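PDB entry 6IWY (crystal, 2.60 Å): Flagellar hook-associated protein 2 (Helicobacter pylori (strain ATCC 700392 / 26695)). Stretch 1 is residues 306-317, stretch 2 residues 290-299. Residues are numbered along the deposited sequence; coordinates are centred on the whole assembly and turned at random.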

# COMPACT_ATOMS: atom_id res chain seq x y z
N ALA A 306 10.22 12.10 19.40
CA ALA A 306 10.60 13.06 18.40
C ALA A 306 12.09 12.93 18.09
O ALA A 306 12.86 12.42 18.90
CB ALA A 306 10.27 14.47 18.88
N PHE A 307 12.47 13.38 16.91
CA PHE A 307 13.86 13.38 16.49
C PHE A 307 14.09 14.44 15.41
O PHE A 307 13.12 15.09 14.96
CB PHE A 307 14.30 11.99 16.03
CG PHE A 307 13.66 11.49 14.73
CD1 PHE A 307 14.38 11.50 13.53
CD2 PHE A 307 12.38 10.95 14.72
CE1 PHE A 307 13.82 11.02 12.35
CE2 PHE A 307 11.82 10.48 13.53
CZ PHE A 307 12.55 10.51 12.35
N LYS A 308 15.36 14.63 15.05
CA LYS A 308 15.79 15.64 14.09
C LYS A 308 16.28 14.96 12.82
O LYS A 308 17.30 14.26 12.82
CB LYS A 308 16.89 16.53 14.69
CG LYS A 308 17.66 17.43 13.71
N ASN A 309 15.57 15.28 11.76
CA ASN A 309 15.74 14.82 10.38
C ASN A 309 17.06 15.20 9.73
O ASN A 309 17.72 16.14 10.17
CB ASN A 309 14.66 15.56 9.55
CG ASN A 309 13.94 14.67 8.58
OD1 ASN A 309 14.09 13.43 8.61
ND2 ASN A 309 13.13 15.29 7.71
N ALA A 310 17.40 14.52 8.64
CA ALA A 310 18.58 14.90 7.85
C ALA A 310 18.46 16.30 7.23
O ALA A 310 19.46 16.91 6.89
CB ALA A 310 18.82 13.88 6.77
N GLU A 311 17.23 16.79 7.07
CA GLU A 311 16.95 18.17 6.69
C GLU A 311 16.86 19.14 7.89
O GLU A 311 16.55 20.32 7.70
CB GLU A 311 15.59 18.25 5.98
CG GLU A 311 15.35 17.32 4.80
CD GLU A 311 13.98 17.58 4.15
OE1 GLU A 311 12.94 17.48 4.86
OE2 GLU A 311 13.96 17.89 2.92
N GLY A 312 17.09 18.66 9.11
CA GLY A 312 16.99 19.49 10.33
C GLY A 312 15.58 19.71 10.86
O GLY A 312 15.35 20.57 11.71
N LYS A 313 14.61 18.93 10.37
CA LYS A 313 13.21 19.14 10.76
C LYS A 313 12.73 18.26 11.95
O LYS A 313 13.15 17.11 12.11
CB LYS A 313 12.31 18.98 9.53
CG LYS A 313 12.44 20.16 8.57
CD LYS A 313 11.55 20.04 7.34
CE LYS A 313 11.64 21.31 6.50
NZ LYS A 313 10.98 21.27 5.16
N LEU A 314 11.87 18.84 12.78
CA LEU A 314 11.24 18.12 13.88
C LEU A 314 10.33 17.04 13.32
O LEU A 314 9.45 17.33 12.51
CB LEU A 314 10.40 19.08 14.71
CG LEU A 314 9.77 18.54 15.98
CD1 LEU A 314 10.85 18.11 16.96
CD2 LEU A 314 8.86 19.65 16.60
N VAL A 315 10.56 15.79 13.71
CA VAL A 315 9.64 14.72 13.41
C VAL A 315 9.08 14.21 14.72
O VAL A 315 9.83 13.87 15.59
CB VAL A 315 10.32 13.59 12.64
CG1 VAL A 315 9.34 12.48 12.35
CG2 VAL A 315 10.90 14.13 11.34
N ILE A 316 7.77 14.22 14.88
CA ILE A 316 7.13 13.71 16.08
C ILE A 316 6.35 12.43 15.75
O ILE A 316 5.66 12.35 14.74
CB ILE A 316 6.11 14.68 16.65
CG1 ILE A 316 6.66 16.11 16.73
CG2 ILE A 316 5.69 14.22 18.00
CD1 ILE A 316 5.55 17.14 16.83
N ASN A 317 6.47 11.45 16.63
CA ASN A 317 5.67 10.24 16.61
C ASN A 317 4.81 10.07 17.87
O ASN A 317 5.14 10.60 18.93
CB ASN A 317 6.60 9.07 16.42
CG ASN A 317 6.80 8.75 14.98
OD1 ASN A 317 5.81 8.40 14.30
ND2 ASN A 317 8.04 8.86 14.47
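Stretch 2 290-299: NTDAIIQAIN

Stretch 1 is a β-hairpin and stretch 2 is largely a helix that packs on one of its faces. The hairpin assignment rests on backbone hydrogen bonds: Phe307 N to Val315 O (3.0 Å) and Val315 N to Phe307 O (2.9 Å) pair the strands, and Asn309 N to Lys313 O (3.1 Å) carries the pairing up to the loop. The helix of stretch 2 is documented by successive i to i+4 bonds, from Ile295 N to Thr291 O (3.2 Å) through Asn299 N to Ile295 O (2.9 Å). Its axis runs nearly antiparallel to strand 306-308, with a signed crossing angle of -157° and a closest approach of 7.5 Å. Relative to the returning strand it is nearly parallel, at 6°, with a closest approach of 9.8 Å. The CA register confirms the antiparallel sense, since Ala306 lies nearest Ile295 (5.5 Å between CA atoms) and Lys308 nearest Asp292 (7.5 Å between CA atoms).

Ala306 opens the walk with its CB directed toward the helix. That methyl group reaches Ile298 CG2 at 3.8 Å and Ile295 CG1 at 4.3 Å, and its small size is compatible with the close backbone approach here. The polar link between the stretches is also at this residue: Ala306 N donates to Asn299 OD1 at 2.9 Å, with an N-H...acceptor angle of 152°, while Asn299 ND2 makes a weak bond to Ala306 O at 3.4 Å and 144°. One carboxamide thus engages both the N and the O of a single strand residue.

Phe307, extended at phi/psi -156/173, points its CA-to-CB bond away from the helix, so its contact is through the backbone: its C atom lies 3.4 Å from Ile295 CD1. The alternation expected of a strand brings Lys308 CB back toward the helix, 3.6 Å from the same Ile295 CD1, which also sits 3.4 Å from Lys308 N. The Lys308 side chain is modelled only to CG, so the position of its amine cannot be assessed.

Asn309 to Gly312 form a type I turn, closed by Gly312 N to Asn309 O at 2.8 Å. Asn309, Ala310 and Glu311 are out of reach of stretch 2. Gly312 has a positive phi (81°), a value that favours glycine, and its O approaches Thr291 CG2 at 4.1 Å. Lys313 then turns its CB away.

On the returning strand, Leu314 starts sideways, but the end of its side chain comes nearer to the helix. With chi1 t and chi2 p, it places CD1 3.6 Å from Ile295 CG1 and CD2 4.4 Å from Ile294 CG2. Val315 points away and makes no contact. Ile316 adds a looser apolar contact, CG1 to Ile298 CD1 at 4.3 Å. Ile295 therefore meets both strands, touching Ala306, Phe307 and Lys308 on one and Leu314 on the other; the two stretches together bury 431 Å².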

# COMPACT_ATOMS: atom_id res chain seq x y z
N ASN A 290 18.93 24.00 18.04
CA ASN A 290 18.05 23.78 19.20
C ASN A 290 16.49 23.69 18.92
O ASN A 290 15.64 24.24 19.63
CB ASN A 290 18.34 24.79 20.30
N THR A 291 16.16 22.95 17.86
CA THR A 291 15.02 22.11 17.84
C THR A 291 15.39 20.87 18.72
O THR A 291 14.55 19.97 18.92
CB THR A 291 14.71 21.60 16.40
OG1 THR A 291 15.33 20.32 16.20
CG2 THR A 291 15.14 22.59 15.30
N ASP A 292 16.66 20.80 19.18
CA ASP A 292 17.13 19.80 20.16
C ASP A 292 16.46 19.92 21.53
O ASP A 292 16.10 18.92 22.15
CB ASP A 292 18.66 19.87 20.38
CG ASP A 292 19.46 19.37 19.18
OD1 ASP A 292 18.93 18.58 18.35
OD2 ASP A 292 20.64 19.78 19.06
N ALA A 293 16.31 21.14 22.03
CA ALA A 293 15.70 21.32 23.34
C ALA A 293 14.27 20.74 23.34
O ALA A 293 13.88 20.02 24.25
CB ALA A 293 15.70 22.81 23.73
N ILE A 294 13.52 21.06 22.29
CA ILE A 294 12.13 20.64 22.15
C ILE A 294 12.08 19.12 22.01
O ILE A 294 11.17 18.47 22.51
CB ILE A 294 11.42 21.35 20.95
CG1 ILE A 294 11.22 22.84 21.27
CG2 ILE A 294 10.07 20.72 20.65
CD1 ILE A 294 10.95 23.78 20.04
N ILE A 295 13.08 18.55 21.34
CA ILE A 295 13.09 17.12 21.14
C ILE A 295 13.16 16.43 22.51
O ILE A 295 12.34 15.54 22.82
CB ILE A 295 14.21 16.71 20.18
CG1 ILE A 295 13.76 17.01 18.73
CG2 ILE A 295 14.57 15.19 20.36
CD1 ILE A 295 14.90 16.83 17.66
N GLN A 296 14.11 16.86 23.33
CA GLN A 296 14.33 16.26 24.66
C GLN A 296 13.07 16.44 25.50
O GLN A 296 12.71 15.58 26.32
CB GLN A 296 15.53 16.89 25.40
CG GLN A 296 16.91 16.84 24.72
CD GLN A 296 18.06 17.30 25.65
OE1 GLN A 296 17.85 17.90 26.72
NE2 GLN A 296 19.29 17.01 25.23
N ALA A 297 12.41 17.57 25.31
CA ALA A 297 11.18 17.86 26.04
C ALA A 297 10.14 16.83 25.65
O ALA A 297 9.47 16.26 26.49
CB ALA A 297 10.69 19.29 25.73
N ILE A 298 10.04 16.57 24.35
CA ILE A 298 8.99 15.69 23.85
C ILE A 298 9.23 14.25 24.26
O ILE A 298 8.29 13.54 24.57
CB ILE A 298 8.82 15.81 22.33
CG1 ILE A 298 8.26 17.20 21.98
CG2 ILE A 298 7.88 14.73 21.82
CD1 ILE A 298 8.08 17.49 20.51
N ASN A 299 10.49 13.82 24.31
CA ASN A 299 10.76 12.42 24.55
C ASN A 299 10.47 12.04 26.00
O ASN A 299 10.28 10.88 26.29
CB ASN A 299 12.20 12.07 24.19
CG ASN A 299 12.41 11.95 22.69
OD1 ASN A 299 11.49 11.64 21.95
ND2 ASN A 299 13.64 12.19 22.24